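Side-chain contacts in encapsulated ferritin-like protein (Haliangium ochraceum, PDB 5N5F), which oxidises Fe(2+) to Fe(3+) as a ferritin-like ferroxidase packed inside an encapsulin nanocompartment, where the iron is mineralised and stored: residues 22-27 with 69-74; 40-45 with 52-57. All coordinates share one frame; numbering follows the deposited sequence.

How the interactions relate
Both contacts join the same two antiparallel helices, 16-44 and 48-75, which make up the hairpin of this N-terminal EncFtn-like domain. Interaction 2 lies next to the turn, and interaction 1 lies towards the other ends of the two helices. Their centres are 26 Å apart and their nearest atoms about 12 Å, so they do not touch. The axes of the two short segments are 9.0 Å apart in interaction 2 and 9.9 Å in interaction 1. By similarity, Glu31, Glu61 and His64 bind iron, and they fall between the two contacts in sequence. The side chain of Ile72 is about 8 Å from that of Glu31, and the side chain of Arg41 about 9 Å from that of Glu61.

Interaction 1. Residues 22-27 with 69-74; sequences HRALVT and LEWIRR
The methyl CB of Ala24 meets two side chains of the facing helix. It lies 3.8 Å from CG1 of Ile72. It also approaches the six-membered ring of Trp71 obliquely, with CZ3 3.9 Å away. Next to it, methyl CD2 of Leu25 reaches CD1 of Ile72 at 3.8 Å, and these two side chains cross at about a right angle. CG1 of Ile72 lies anti to its carbonyl carbon (chi1 -66°), which places the CG1-CD1 arm across the gap, against both Ala24 and Leu25.

The indole of Trp71 is held at its polar edge by a hydrogen bond from NE1 to Glu47 OE1 of a neighbouring subunit. Behind the interface, Glu70 binds two arginines of its own helix. Arg73 grips the carboxylate side-on, with NE 3.1 Å from Glu70 OE1 and NH2 on Glu70 OE2. Arg74 NE meets the same Glu70 OE2 at 2.8 Å. The carboxylate also accepts from Phe88 N and Thr89 N of another neighbouring subunit.

The two helical segments run antiparallel at 148°. Met21 and Leu28 of helix 16-44 also touch Ile72, and Phe79 of helix 77-86 packs on it from the same chain.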
ATOM      1  N   HIS B  22     -14.835  10.849  12.764  1.00 35.71           N
ATOM      2  CA  HIS B  22     -13.975  10.129  11.830  1.00 32.78           C
ATOM      3  C   HIS B  22     -14.350  10.457  10.389  1.00 36.13           C
ATOM      4  O   HIS B  22     -13.489  10.811   9.575  1.00 34.28           O
ATOM      5  CB  HIS B  22     -14.073   8.625  12.098  1.00 31.77           C
ATOM      6  CG  HIS B  22     -13.576   7.771  10.973  1.00 34.19           C
ATOM      7  ND1 HIS B  22     -12.245   7.697  10.626  1.00 31.98           N
ATOM      8  CD2 HIS B  22     -14.235   6.953  10.116  1.00 35.53           C
ATOM      9  CE1 HIS B  22     -12.104   6.870   9.605  1.00 40.79           C
ATOM     10  NE2 HIS B  22     -13.296   6.406   9.276  1.00 35.05           N
ATOM     11  N   ARG B  23     -15.641  10.359  10.059  1.00 32.20           N
ATOM     12  CA  ARG B  23     -16.082  10.668   8.702  1.00 36.22           C
ATOM     13  C   ARG B  23     -15.688  12.084   8.304  1.00 32.66           C
ATOM     14  O   ARG B  23     -15.259  12.321   7.170  1.00 32.14           O
ATOM     15  CB  ARG B  23     -17.596  10.476   8.585  1.00 35.99           C
ATOM     16  CG  ARG B  23     -18.045   9.041   8.810  1.00 36.49           C
ATOM     17  CD  ARG B  23     -19.547   8.871   8.643  1.00 38.95           C
ATOM     18  NE  ARG B  23     -19.943   7.476   8.815  1.00 43.62           N
ATOM     19  CZ  ARG B  23     -20.394   6.938   9.947  1.00 48.70           C
ATOM     20  NH1 ARG B  23     -20.534   7.670  11.042  1.00 46.73           N
ATOM     21  NH2 ARG B  23     -20.715   5.651   9.979  1.00 55.26           N
ATOM     22  N   ALA B  24     -15.811  13.039   9.227  1.00 29.66           N
ATOM     23  CA  ALA B  24     -15.460  14.416   8.897  1.00 29.10           C
ATOM     24  C   ALA B  24     -13.952  14.587   8.766  1.00 29.66           C
ATOM     25  O   ALA B  24     -13.479  15.272   7.851  1.00 27.58           O
ATOM     26  CB  ALA B  24     -16.022  15.368   9.951  1.00 33.24           C
ATOM     27  N   LEU B  25     -13.179  13.971   9.662  1.00 30.75           N
ATOM     28  CA  LEU B  25     -11.727  14.122   9.607  1.00 28.90           C
ATOM     29  C   LEU B  25     -11.146  13.499   8.339  1.00 27.14           C
ATOM     30  O   LEU B  25     -10.225  14.060   7.734  1.00 29.29           O
ATOM     31  CB  LEU B  25     -11.087  13.512  10.858  1.00 26.26           C
ATOM     32  CG  LEU B  25     -11.227  14.348  12.138  1.00 30.48           C
ATOM     33  CD1 LEU B  25     -10.792  13.556  13.376  1.00 34.45           C
ATOM     34  CD2 LEU B  25     -10.415  15.628  12.022  1.00 24.19           C
ATOM     35  N   VAL B  26     -11.661  12.347   7.909  1.00 31.99           N
ATOM     36  CA  VAL B  26     -11.136  11.764   6.677  1.00 33.70           C
ATOM     37  C   VAL B  26     -11.505  12.632   5.484  1.00 35.06           C
ATOM     38  O   VAL B  26     -10.723  12.752   4.530  1.00 29.15           O
ATOM     39  CB  VAL B  26     -11.618  10.311   6.495  1.00 32.44           C
ATOM     40  CG1 VAL B  26     -11.145   9.448   7.656  1.00 38.66           C
ATOM     41  CG2 VAL B  26     -13.133  10.240   6.341  1.00 37.06           C
ATOM     42  N   THR B  27     -12.680  13.268   5.519  1.00 32.20           N
ATOM     43  CA  THR B  27     -13.075  14.148   4.425  1.00 36.30           C
ATOM     44  C   THR B  27     -12.183  15.381   4.374  1.00 32.05           C
ATOM     45  O   THR B  27     -11.697  15.766   3.303  1.00 30.39           O
ATOM     46  CB  THR B  27     -14.545  14.549   4.575  1.00 39.77           C
ATOM     47  OG1 THR B  27     -15.364  13.372   4.596  1.00 35.42           O
ATOM     48  CG2 THR B  27     -14.986  15.439   3.415  1.00 39.79           C
ATOM     49  N   LEU B  69     -14.175  21.797   8.335  1.00 29.95           N
ATOM     50  CA  LEU B  69     -13.507  22.157   9.580  1.00 31.97           C
ATOM     51  C   LEU B  69     -14.454  22.908  10.505  1.00 32.60           C
ATOM     52  O   LEU B  69     -14.449  22.687  11.721  1.00 31.95           O
ATOM     53  CB  LEU B  69     -12.258  22.989   9.284  1.00 32.06           C
ATOM     54  CG  LEU B  69     -11.437  23.472  10.486  1.00 33.62           C
ATOM     55  CD1 LEU B  69     -10.985  22.317  11.387  1.00 29.14           C
ATOM     56  CD2 LEU B  69     -10.233  24.263  10.002  1.00 33.88           C
ATOM     57  N   GLU B  70     -15.289  23.788   9.946  1.00 34.86           N
ATOM     58  CA  GLU B  70     -16.266  24.495  10.764  1.00 36.08           C
ATOM     59  C   GLU B  70     -17.262  23.526  11.388  1.00 39.64           C
ATOM     60  O   GLU B  70     -17.688  23.716  12.533  1.00 38.50           O
ATOM     61  CB  GLU B  70     -16.989  25.552   9.930  1.00 41.25           C
ATOM     62  CG  GLU B  70     -18.126  26.276  10.663  1.00 39.39           C
ATOM     63  CD  GLU B  70     -17.663  27.054  11.882  1.00 44.67           C
ATOM     64  OE1 GLU B  70     -16.439  27.127  12.122  1.00 45.14           O
ATOM     65  OE2 GLU B  70     -18.528  27.596  12.606  1.00 45.23           O
ATOM     66  N   TRP B  71     -17.655  22.484  10.652  1.00 34.82           N
ATOM     67  CA  TRP B  71     -18.518  21.471  11.248  1.00 35.40           C
ATOM     68  C   TRP B  71     -17.821  20.793  12.421  1.00 39.94           C
ATOM     69  O   TRP B  71     -18.421  20.598  13.485  1.00 36.16           O
ATOM     70  CB  TRP B  71     -18.931  20.441  10.202  1.00 35.19           C
ATOM     71  CG  TRP B  71     -19.921  19.450  10.722  1.00 37.70           C
ATOM     72  CD1 TRP B  71     -21.277  19.499  10.582  1.00 39.48           C
ATOM     73  CD2 TRP B  71     -19.637  18.263  11.473  1.00 39.57           C
ATOM     74  NE1 TRP B  71     -21.854  18.415  11.196  1.00 41.41           N
ATOM     75  CE2 TRP B  71     -20.869  17.643  11.755  1.00 41.21           C
ATOM     76  CE3 TRP B  71     -18.460  17.665  11.934  1.00 37.18           C
ATOM     77  CZ2 TRP B  71     -20.959  16.453  12.473  1.00 41.48           C
ATOM     78  CZ3 TRP B  71     -18.551  16.485  12.650  1.00 37.31           C
ATOM     79  CH2 TRP B  71     -19.792  15.892  12.912  1.00 38.57           C
ATOM     80  N   ILE B  72     -16.547  20.438  12.246  1.00 36.03           N
ATOM     81  CA  ILE B  72     -15.776  19.851  13.338  1.00 36.65           C
ATOM     82  C   ILE B  72     -15.717  20.806  14.525  1.00 33.99           C
ATOM     83  O   ILE B  72     -15.888  20.394  15.679  1.00 38.27           O
ATOM     84  CB  ILE B  72     -14.368  19.474  12.842  1.00 32.41           C
ATOM     85  CG1 ILE B  72     -14.462  18.345  11.811  1.00 30.89           C
ATOM     86  CG2 ILE B  72     -13.464  19.068  14.006  1.00 31.92           C
ATOM     87  CD1 ILE B  72     -13.162  18.035  11.126  1.00 29.53           C
ATOM     88  N   ARG B  73     -15.470  22.092  14.264  1.00 36.60           N
ATOM     89  CA  ARG B  73     -15.290  23.043  15.358  1.00 37.58           C
ATOM     90  C   ARG B  73     -16.548  23.161  16.206  1.00 43.19           C
ATOM     91  O   ARG B  73     -16.469  23.333  17.428  1.00 37.71           O
ATOM     92  CB  ARG B  73     -14.899  24.416  14.815  1.00 35.42           C
ATOM     93  CG  ARG B  73     -14.537  25.422  15.912  1.00 41.42           C
ATOM     94  CD  ARG B  73     -14.628  26.854  15.417  1.00 41.24           C
ATOM     95  NE  ARG B  73     -16.008  27.248  15.154  1.00 41.92           N
ATOM     96  CZ  ARG B  73     -16.845  27.731  16.069  1.00 40.91           C
ATOM     97  NH1 ARG B  73     -16.457  27.882  17.327  1.00 40.61           N
ATOM     98  NH2 ARG B  73     -18.082  28.056  15.722  1.00 47.03           N
ATOM     99  N   ARG B  74     -17.720  23.096  15.575  1.00 36.93           N
ATOM    100  CA  ARG B  74     -18.968  23.259  16.307  1.00 44.41           C
ATOM    101  C   ARG B  74     -19.285  22.084  17.222  1.00 45.46           C
ATOM    102  O   ARG B  74     -20.152  22.221  18.092  1.00 40.31           O
ATOM    103  CB  ARG B  74     -20.115  23.478  15.319  1.00 41.54           C
ATOM    104  CG  ARG B  74     -20.009  24.784  14.553  1.00 38.76           C
ATOM    105  CD  ARG B  74     -21.096  24.911  13.494  1.00 42.09           C
ATOM    106  NE  ARG B  74     -20.953  26.146  12.730  1.00 42.51           N
ATOM    107  CZ  ARG B  74     -21.873  26.628  11.900  1.00 41.54           C
ATOM    108  NH1 ARG B  74     -23.017  25.982  11.717  1.00 45.18           N
ATOM    109  NH2 ARG B  74     -21.645  27.761  11.253  1.00 39.84           N
TER

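Interaction 2. Residues 40-45 with 52-57; sequences QRADAC and DVLIHN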
ATOM      1  N   GLN B  40       0.707  20.985  -7.092  1.00 34.48           N
ATOM      2  CA  GLN B  40       1.845  20.319  -7.717  1.00 36.69           C
ATOM      3  C   GLN B  40       1.603  20.094  -9.207  1.00 39.63           C
ATOM      4  O   GLN B  40       2.478  20.359 -10.040  1.00 35.72           O
ATOM      5  CB  GLN B  40       2.118  18.990  -7.018  1.00 39.31           C
ATOM      6  CG  GLN B  40       2.685  19.119  -5.620  1.00 39.41           C
ATOM      7  CD  GLN B  40       2.971  17.772  -4.994  1.00 36.91           C
ATOM      8  OE1 GLN B  40       3.438  16.851  -5.664  1.00 37.79           O
ATOM      9  NE2 GLN B  40       2.685  17.645  -3.701  1.00 39.80           N
ATOM     10  N   ARG B  41       0.420  19.589  -9.562  1.00 32.13           N
ATOM     11  CA  ARG B  41       0.144  19.293 -10.964  1.00 38.47           C
ATOM     12  C   ARG B  41       0.000  20.566 -11.787  1.00 40.02           C
ATOM     13  O   ARG B  41       0.403  20.592 -12.957  1.00 37.77           O
ATOM     14  CB  ARG B  41      -1.108  18.425 -11.077  1.00 34.30           C
ATOM     15  CG  ARG B  41      -0.899  17.009 -10.544  1.00 39.20           C
ATOM     16  CD  ARG B  41      -1.904  16.025 -11.119  1.00 44.30           C
ATOM     17  NE  ARG B  41      -3.203  16.111 -10.462  1.00 47.52           N
ATOM     18  CZ  ARG B  41      -3.584  15.361  -9.430  1.00 42.23           C
ATOM     19  NH1 ARG B  41      -2.769  14.449  -8.918  1.00 43.39           N
ATOM     20  NH2 ARG B  41      -4.793  15.525  -8.910  1.00 40.99           N
ATOM     21  N   ALA B  42      -0.548  21.634 -11.199  1.00 36.39           N
ATOM     22  CA  ALA B  42      -0.641  22.902 -11.913  1.00 42.06           C
ATOM     23  C   ALA B  42       0.740  23.508 -12.142  1.00 43.92           C
ATOM     24  O   ALA B  42       0.986  24.129 -13.184  1.00 50.89           O
ATOM     25  CB  ALA B  42      -1.533  23.875 -11.145  1.00 41.15           C
ATOM     26  N   ASP B  43       1.655  23.333 -11.185  1.00 39.83           N
ATOM     27  CA  ASP B  43       3.017  23.831 -11.355  1.00 41.02           C
ATOM     28  C   ASP B  43       3.714  23.149 -12.526  1.00 43.11           C
ATOM     29  O   ASP B  43       4.319  23.811 -13.376  1.00 39.86           O
ATOM     30  CB  ASP B  43       3.816  23.616 -10.071  1.00 40.12           C
ATOM     31  CG  ASP B  43       3.683  24.770  -9.101  1.00 51.57           C
ATOM     32  OD1 ASP B  43       2.708  25.543  -9.228  1.00 49.03           O
ATOM     33  OD2 ASP B  43       4.554  24.899  -8.211  1.00 43.64           O
ATOM     34  N   ALA B  44       3.665  21.817 -12.567  1.00 39.85           N
ATOM     35  CA  ALA B  44       4.303  21.067 -13.637  1.00 43.25           C
ATOM     36  C   ALA B  44       3.519  21.122 -14.939  1.00 44.60           C
ATOM     37  O   ALA B  44       4.069  20.774 -15.989  1.00 43.34           O
ATOM     38  CB  ALA B  44       4.493  19.610 -13.210  1.00 43.14           C
ATOM     39  N   CYS B  45       2.259  21.549 -14.890  1.00 48.98           N
ATOM     40  CA  CYS B  45       1.447  21.690 -16.089  1.00 49.84           C
ATOM     41  C   CYS B  45       2.173  22.532 -17.130  1.00 53.49           C
ATOM     42  O   CYS B  45       2.874  23.489 -16.797  1.00 53.97           O
ATOM     43  CB  CYS B  45       0.110  22.342 -15.729  1.00 47.83           C
ATOM     44  SG  CYS B  45      -1.280  21.875 -16.777  1.00 64.24           S
ATOM     45  N   ASP B  52      -5.416  26.509 -15.358  1.00 35.86           N
ATOM     46  CA  ASP B  52      -6.454  27.340 -14.757  1.00 42.99           C
ATOM     47  C   ASP B  52      -7.580  26.494 -14.175  1.00 42.68           C
ATOM     48  O   ASP B  52      -8.167  26.857 -13.147  1.00 37.27           O
ATOM     49  CB  ASP B  52      -7.001  28.324 -15.794  1.00 45.96           C
ATOM     50  CG  ASP B  52      -5.929  29.252 -16.336  1.00 45.21           C
ATOM     51  OD1 ASP B  52      -4.869  29.382 -15.687  1.00 54.60           O
ATOM     52  OD2 ASP B  52      -6.145  29.853 -17.407  1.00 54.14           O
ATOM     53  N   VAL B  53      -7.900  25.368 -14.820  1.00 33.71           N
ATOM     54  CA  VAL B  53      -8.903  24.459 -14.272  1.00 34.74           C
ATOM     55  C   VAL B  53      -8.419  23.877 -12.950  1.00 35.61           C
ATOM     56  O   VAL B  53      -9.180  23.782 -11.980  1.00 31.69           O
ATOM     57  CB  VAL B  53      -9.235  23.347 -15.288  1.00 40.46           C
ATOM     58  CG1 VAL B  53     -10.196  22.326 -14.682  1.00 33.74           C
ATOM     59  CG2 VAL B  53      -9.832  23.941 -16.560  1.00 40.00           C
ATOM     60  N   LEU B  54      -7.144  23.486 -12.890  1.00 29.53           N
ATOM     61  CA  LEU B  54      -6.612  22.868 -11.682  1.00 32.33           C
ATOM     62  C   LEU B  54      -6.630  23.840 -10.509  1.00 34.98           C
ATOM     63  O   LEU B  54      -6.995  23.464  -9.389  1.00 34.97           O
ATOM     64  CB  LEU B  54      -5.192  22.363 -11.939  1.00 32.32           C
ATOM     65  CG  LEU B  54      -5.049  21.093 -12.783  1.00 34.76           C
ATOM     66  CD1 LEU B  54      -3.586  20.842 -13.096  1.00 37.78           C
ATOM     67  CD2 LEU B  54      -5.653  19.883 -12.082  1.00 36.48           C
ATOM     68  N   ILE B  55      -6.239  25.095 -10.746  1.00 32.88           N
ATOM     69  CA  ILE B  55      -6.238  26.092  -9.678  1.00 38.10           C
ATOM     70  C   ILE B  55      -7.664  26.399  -9.238  1.00 37.01           C
ATOM     71  O   ILE B  55      -7.950  26.502  -8.039  1.00 35.69           O
ATOM     72  CB  ILE B  55      -5.500  27.365 -10.137  1.00 37.56           C
ATOM     73  CG1 ILE B  55      -4.043  27.052 -10.499  1.00 36.18           C
ATOM     74  CG2 ILE B  55      -5.557  28.457  -9.057  1.00 38.15           C
ATOM     75  CD1 ILE B  55      -3.161  26.650  -9.320  1.00 39.60           C
ATOM     76  N   HIS B  56      -8.578  26.553 -10.198  1.00 38.19           N
ATOM     77  CA  HIS B  56      -9.957  26.891  -9.861  1.00 40.72           C
ATOM     78  C   HIS B  56     -10.584  25.831  -8.969  1.00 39.48           C
ATOM     79  O   HIS B  56     -11.279  26.155  -8.000  1.00 39.76           O
ATOM     80  CB  HIS B  56     -10.782  27.062 -11.135  1.00 39.59           C
ATOM     81  CG  HIS B  56     -12.249  27.222 -10.884  1.00 43.70           C
ATOM     82  ND1 HIS B  56     -13.084  26.153 -10.636  1.00 47.78           N
ATOM     83  CD2 HIS B  56     -13.032  28.327 -10.846  1.00 45.31           C
ATOM     84  CE1 HIS B  56     -14.317  26.592 -10.455  1.00 47.86           C
ATOM     85  NE2 HIS B  56     -14.312  27.907 -10.577  1.00 47.89           N
ATOM     86  N   ASN B  57     -10.361  24.558  -9.285  1.00 34.25           N
ATOM     87  CA  ASN B  57     -10.949  23.492  -8.488  1.00 37.01           C
ATOM     88  C   ASN B  57     -10.166  23.265  -7.202  1.00 38.70           C
ATOM     89  O   ASN B  57     -10.758  22.908  -6.178  1.00 36.30           O
ATOM     90  CB  ASN B  57     -11.032  22.207  -9.314  1.00 41.67           C
ATOM     91  CG  ASN B  57     -12.011  22.326 -10.473  1.00 45.69           C
ATOM     92  OD1 ASN B  57     -12.829  23.250 -10.519  1.00 48.76           O
ATOM     93  ND2 ASN B  57     -11.938  21.389 -11.409  1.00 46.64           N
TER
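This contact is the turn end of the antiparallel helical hairpin, where helix 16-44 stops and helix 48-75 has just begun. Leu54 makes the largest part of the contact. Its CD1 lies over the backbone of the first helix, 3.7 Å from Ala42 N and 3.8 Å from Arg41 C. The same methyl is 4.0 Å from CB of Arg41. CG of Leu54 is anti to its carbonyl carbon (chi1 -74°), and chi2 of 172° carries CD1 onward to this backbone. Lower on the side chain, CB of Leu54 faces CB of Ala42 at 4.0 Å. Ile55 CD1 meets the same alanine methyl, 3.7 Å from Ala42 CB, from a direction about at right angles to Leu54 CB.

The small side chain of Ala42 is consistent with the close approach here. The CA atoms of Ala42 and Leu54 are 6.0 Å apart, and the segment axes run at 158° to each other. Two hairpins of this kind pair in the EncFtn family to build a ferritin-like four-helix arrangement. Cys45 is the first residue to leave helical geometry, and its SG makes a loose contact with Leu54 CD1.

The aliphatic base of Arg41 belongs to this apolar patch, but its chain bends at the third torsion. Its guanidinium forms a salt bridge through NH2 with Glu30 OE1 of a neighbouring subunit. Thr27 of that subunit packs on Leu54. On the far side of helix 48-75, His56 ND1 donates to Asn57 OD1 at 2.9 Å. OD1 lies in the imidazole plane, while ND1 stands tilted from the plane of the Asn57 carbonyl.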